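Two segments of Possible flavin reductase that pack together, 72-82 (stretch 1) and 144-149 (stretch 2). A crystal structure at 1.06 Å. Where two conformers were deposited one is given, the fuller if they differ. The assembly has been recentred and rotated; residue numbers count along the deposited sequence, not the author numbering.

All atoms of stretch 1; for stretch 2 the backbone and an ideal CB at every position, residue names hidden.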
ATOM      1  N   THR A  72       7.473   1.689  10.557  1.00  5.01           N
ATOM      2  CA  THR A  72       6.655   2.796  10.035  1.00  4.58           C
ATOM      3  C   THR A  72       7.053   4.088  10.744  1.00  4.97           C
ATOM      4  O   THR A  72       7.232   4.080  11.966  1.00  6.10           O
ATOM      5  CB  THR A  72       5.180   2.471  10.260  1.00  5.31           C
ATOM      6  OG1 THR A  72       4.867   1.208   9.683  1.00  6.07           O
ATOM      7  CG2 THR A  72       4.264   3.587   9.651  1.00  6.07           C
ATOM      8  N   LEU A  73       7.276   5.151   9.986  1.00  5.70           N
ATOM      9  CA  LEU A  73       7.921   6.348  10.500  1.00  5.18           C
ATOM     10  C   LEU A  73       6.941   7.369  11.068  1.00  5.26           C
ATOM     11  O   LEU A  73       5.839   7.566  10.551  1.00  5.51           O
ATOM     12  CB  LEU A  73       8.766   6.999   9.412  1.00  5.04           C
ATOM     13  CG  LEU A  73       9.899   6.164   8.818  1.00  5.82           C
ATOM     14  CD1 LEU A  73      10.720   6.995   7.890  1.00  6.74           C
ATOM     15  CD2 LEU A  73      10.762   5.490   9.878  1.00  6.73           C
ATOM     16  N   THR A  74       7.410   8.045  12.113  1.00  5.98           N
ATOM     17  CA  THR A  74       6.710   9.205  12.650  1.00  6.55           C
ATOM     18  C   THR A  74       7.017  10.430  11.792  1.00  6.18           C
ATOM     19  O   THR A  74       7.966  10.481  11.010  1.00  6.57           O
ATOM     20  CB  THR A  74       7.109   9.551  14.094  1.00  6.82           C
ATOM     21  OG1 THR A  74       8.404  10.123  14.057  1.00  7.34           O
ATOM     22  CG2 THR A  74       7.066   8.330  15.044  1.00  7.81           C
ATOM     23  N   ALA A  75       6.241  11.482  12.022  1.00  6.47           N
ATOM     24  CA  ALA A  75       6.386  12.770  11.321  1.00  6.83           C
ATOM     25  C   ALA A  75       7.732  13.383  11.568  1.00  7.00           C
ATOM     26  O   ALA A  75       8.144  14.237  10.783  1.00  9.66           O
ATOM     27  CB  ALA A  75       5.262  13.733  11.727  1.00  8.58           C
ATOM     28  N   GLU A  76       8.412  12.983  12.654  1.00  6.85           N
ATOM     29  CA  GLU A  76       9.711  13.509  13.019  1.00  7.14           C
ATOM     30  C   GLU A  76      10.861  12.815  12.336  1.00  8.41           C
ATOM     31  O   GLU A  76      12.014  13.231  12.509  1.00  9.57           O
ATOM     32  CB  GLU A  76       9.899  13.418  14.538  1.00  9.01           C
ATOM     33  CG  GLU A  76       8.982  14.334  15.333  1.00 10.88           C
ATOM     34  CD  GLU A  76       7.528  13.899  15.358  1.00 12.80           C
ATOM     35  OE1 GLU A  76       7.206  12.715  15.549  1.00 14.63           O
ATOM     36  OE2 GLU A  76       6.647  14.770  15.161  1.00 15.49           O
ATOM     37  N   GLN A  77      10.608  11.765  11.548  1.00  7.23           N
ATOM     38  CA  GLN A  77      11.670  10.930  10.991  1.00  7.05           C
ATOM     39  C   GLN A  77      11.893  11.089   9.488  1.00  6.92           C
ATOM     40  O   GLN A  77      12.350  10.180   8.808  1.00  7.71           O
ATOM     41  CB  GLN A  77      11.392   9.461  11.361  1.00  7.19           C
ATOM     42  CG  GLN A  77      11.583   9.228  12.842  1.00  7.58           C
ATOM     43  CD  GLN A  77      11.181   7.845  13.308  1.00  6.35           C
ATOM     44  OE1 GLN A  77      10.110   7.323  12.990  1.00  6.79           O
ATOM     45  NE2 GLN A  77      12.015   7.236  14.178  1.00  7.82           N
ATOM     46  N   SER A  78      11.585  12.265   8.937  1.00  7.67           N
ATOM     47  CA  SER A  78      11.791  12.467   7.517  1.00  8.52           C
ATOM     48  C   SER A  78      13.258  12.463   7.077  1.00  7.75           C
ATOM     49  O   SER A  78      13.551  12.020   5.972  1.00  7.97           O
ATOM     50  CB  SER A  78      11.104  13.738   7.029  1.00 10.59           C
ATOM     51  OG  SER A  78      11.641  14.912   7.579  1.00 11.32           O
ATOM     52  N   SER A  79      14.203  12.951   7.897  0.50  8.33           N
ATOM     53  CA  SER A  79      15.620  12.842   7.523  0.50  8.80           C
ATOM     54  C   SER A  79      15.995  11.377   7.425  0.50  7.78           C
ATOM     55  O   SER A  79      16.644  10.971   6.475  0.50  8.03           O
ATOM     56  CB  SER A  79      16.540  13.617   8.484  0.50 10.66           C
ATOM     57  OG  SER A  79      17.915  13.411   8.204  0.70 15.89           O
ATOM     58  N   LEU A  80      15.542  10.571   8.380  1.00  7.92           N
ATOM     59  CA  LEU A  80      15.876   9.155   8.356  1.00  8.32           C
ATOM     60  C   LEU A  80      15.335   8.497   7.082  1.00  7.44           C
ATOM     61  O   LEU A  80      15.993   7.643   6.465  1.00  7.82           O
ATOM     62  CB  LEU A  80      15.389   8.473   9.628  1.00  9.55           C
ATOM     63  CG  LEU A  80      16.029   7.145   9.929  1.00 10.82           C
ATOM     64  CD1 LEU A  80      17.522   7.298  10.242  1.00 10.22           C
ATOM     65  CD2 LEU A  80      15.268   6.553  11.111  1.00 12.65           C
ATOM     66  N   SER A  81      14.114   8.859   6.695  1.00  7.51           N
ATOM     67  CA  SER A  81      13.542   8.406   5.446  1.00  7.33           C
ATOM     68  C   SER A  81      14.479   8.704   4.274  1.00  6.73           C
ATOM     69  O   SER A  81      14.801   7.830   3.443  1.00  6.96           O
ATOM     70  CB  SER A  81      12.206   9.103   5.218  1.00  7.57           C
ATOM     71  OG  SER A  81      11.679   8.777   3.957  1.00  9.10           O
ATOM     72  N   ASN A  82      14.942   9.947   4.170  1.00  7.43           N
ATOM     73  CA  ASN A  82      15.858  10.300   3.102  1.00  7.94           C
ATOM     74  C   ASN A  82      17.152   9.513   3.182  1.00  6.86           C
ATOM     75  O   ASN A  82      17.666   9.060   2.153  1.00  7.18           O
ATOM     76  CB  ASN A  82      16.148  11.815   3.137  1.00  8.30           C
ATOM     77  CG  ASN A  82      14.965  12.657   2.705  1.00 10.33           C
ATOM     78  OD1 ASN A  82      13.969  12.144   2.186  1.00 11.66           O
ATOM     79  ND2 ASN A  82      15.087  13.975   2.885  1.00 13.05           N
ATOM     80  N   UNK A 144      -0.148   8.046  20.430  1.00 18.76           N
ATOM     81  CA  UNK A 144      -0.198   9.501  20.479  1.00 17.69           C
ATOM     82  C   UNK A 144       0.930  10.165  19.691  1.00 15.86           C
ATOM     83  O   UNK A 144       1.393  11.247  20.012  1.00 18.12           O
ATOM     84  CB  UNK A 144      -0.148   9.968  21.935  1.00 17.69           C
ATOM     85  N   UNK A 145       1.348   9.515  18.625  1.00 11.38           N
ATOM     86  CA  UNK A 145       2.333  10.080  17.721  1.00  9.86           C
ATOM     87  C   UNK A 145       1.710  10.379  16.384  1.00  8.76           C
ATOM     88  O   UNK A 145       0.637   9.856  16.061  1.00 10.95           O
ATOM     89  CB  UNK A 145       3.524   9.134  17.552  1.00  9.86           C
ATOM     90  N   UNK A 146       2.355  11.248  15.626  1.00  8.02           N
ATOM     91  CA  UNK A 146       1.881  11.606  14.295  1.00  7.39           C
ATOM     92  C   UNK A 146       2.691  10.847  13.249  1.00  7.05           C
ATOM     93  O   UNK A 146       3.871  10.601  13.422  1.00  7.17           O
ATOM     94  CB  UNK A 146       1.979  13.116  14.067  1.00  7.39           C
ATOM     95  N   UNK A 147       2.004  10.478  12.161  1.00  6.38           N
ATOM     96  CA  UNK A 147       2.602   9.672  11.076  1.00  5.91           C
ATOM     97  C   UNK A 147       3.259  10.543  10.041  1.00  5.97           C
ATOM     98  O   UNK A 147       2.747  11.631   9.706  1.00  7.63           O
ATOM     99  CB  UNK A 147       1.545   8.794  10.404  1.00  5.91           C
ATOM    100  N   UNK A 148       4.338  10.043   9.479  1.00  5.94           N
ATOM    101  CA  UNK A 148       4.927  10.642   8.289  1.00  5.98           C
ATOM    102  C   UNK A 148       4.173  10.142   7.055  1.00  6.29           C
ATOM    103  O   UNK A 148       4.022   8.952   6.840  1.00  7.10           O
ATOM    104  CB  UNK A 148       6.418  10.313   8.191  1.00  5.98           C
ATOM    105  N   UNK A 149       3.813  11.079   6.194  1.00  5.97           N
ATOM    106  CA  UNK A 149       3.139  10.788   4.930  1.00  6.62           C
ATOM    107  C   UNK A 149       3.859  11.509   3.815  1.00  5.99           C
ATOM    108  O   UNK A 149       4.270  12.657   4.004  1.00  7.74           O
ATOM    109  CB  UNK A 149       1.665  11.196   4.975  1.00  6.62           C
TER

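At position 144 the ideal CB has no atom of stretch 1 within 5.5 Å, so this contact sets no preference there. The phi/psi of 65/32 is left-handed, a region that glycine, asparagine and aspartate enter most readily. The deposited residue is Ala144, which leaves stretch 1 untouched.

Position 145 points its CA-to-CB bond toward stretch 1, and the ideal CB lies 4.4 Å from Thr74 CG2. A methyl group is what it meets, so valine, threonine or a long chain with an aliphatic stem would all suit. It is Lys145, with chi1 at m and the remaining chi angles at t; the extended stem brings CD to 4.1 Å from Thr74 CG2, an apolar contact made by a charged residue.

At position 146 the backbone is fixed first: its O accepts a hydrogen bond from Ala75 N (2.9 Å, N-H...O angle 153°), and Thr74 CA approaches the same O at 3.3 Å in a CA-H...O contact. CA-to-CB points sideways, with the ideal CB 4.1 Å from Ala75 CB and 5.1 Å from Glu76 OE2. A small residue would fit, and a polar or basic one could answer the nearby carboxylate. Asn146 sets its CB 4.0 Å from Ala75 CB and reaches the carboxylate through solvent: water 3 donates to both Asn146 OD1 and Glu76 OE2 (each 2.6 Å), while water 2 joins Asn146 N to Glu76 OE1.

Position 147 is bridged to Thr74, the two CA atoms 4.4 Å apart, but its CB points away; the nearest atom to the ideal CB is Leu73 O, at 4.5 Å. Stretch 1 therefore discriminates little between side chains. Ala147 is deposited, and its part in this contact is chiefly that of its backbone.

Position 148 is the most demanding. Its N donates to Leu73 O (3.1 Å, 173°), a nearly linear bond that fixes the backbone. The ideal CB is tight against Thr74 O at 3.2 Å and 4.0 Å from Ala75 CA. Beyond it lie Leu73 CD1 and the CB atoms of Ser78 and Ser81, which favour a branched or long aliphatic chain such as leucine, isoleucine or methionine. Leu148, with chi1 t and chi2 p, sends CD2 to Leu73 CD1 (4.1 Å), Ser78 CA (3.9 Å) and Ser81 CB (4.2 Å), while CD1 meets Ser78 CB at 4.0 Å.

At position 149 CA-to-CB points away, and phi/psi of -130/141 is extended, congenial to beta-branched residues. Val149 fits that conformation without touching stretch 1.

Stretch 2, residues 144-149: AKNALV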
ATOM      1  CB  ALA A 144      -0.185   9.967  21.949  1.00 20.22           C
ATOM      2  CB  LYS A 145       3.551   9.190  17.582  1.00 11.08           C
ATOM      3  CG  LYS A 145       4.193   9.043  18.923  1.00 13.77           C
ATOM      4  CD  LYS A 145       5.588   8.584  18.872  1.00 16.13           C
ATOM      5  CE  LYS A 145       6.151   8.442  20.316  1.00 17.09           C
ATOM      6  NZ  LYS A 145       7.572   8.132  20.283  1.00 18.47           N
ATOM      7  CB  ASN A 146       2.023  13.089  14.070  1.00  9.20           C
ATOM      8  CG  ASN A 146       1.250  13.907  15.081  1.00 13.07           C
ATOM      9  OD1 ASN A 146       1.795  14.792  15.725  1.00 16.13           O
ATOM     10  ND2 ASN A 146       0.029  13.555  15.280  1.00 15.66           N
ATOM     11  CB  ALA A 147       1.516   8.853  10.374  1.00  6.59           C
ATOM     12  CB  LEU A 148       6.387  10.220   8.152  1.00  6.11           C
ATOM     13  CG  LEU A 148       7.195  10.951   7.107  1.00  6.24           C
ATOM     14  CD1 LEU A 148       7.273  12.469   7.359  1.00  7.02           C
ATOM     15  CD2 LEU A 148       8.596  10.360   6.996  1.00  7.27           C
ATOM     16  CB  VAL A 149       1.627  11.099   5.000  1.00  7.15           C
ATOM     17  CG1 VAL A 149       0.940  11.118   3.623  1.00  8.96           C
ATOM     18  CG2 VAL A 149       0.914  10.109   5.941  1.00  9.63           C
TER
HETATM   19  O   HOH W   1       4.028   6.707   8.394  1.00  8.63           O
HETATM   20  O   HOH W   2       4.748  12.375  16.588  1.00 15.29           O
HETATM   21  O   HOH W   3       4.211  15.545  15.318  1.00 16.52           O
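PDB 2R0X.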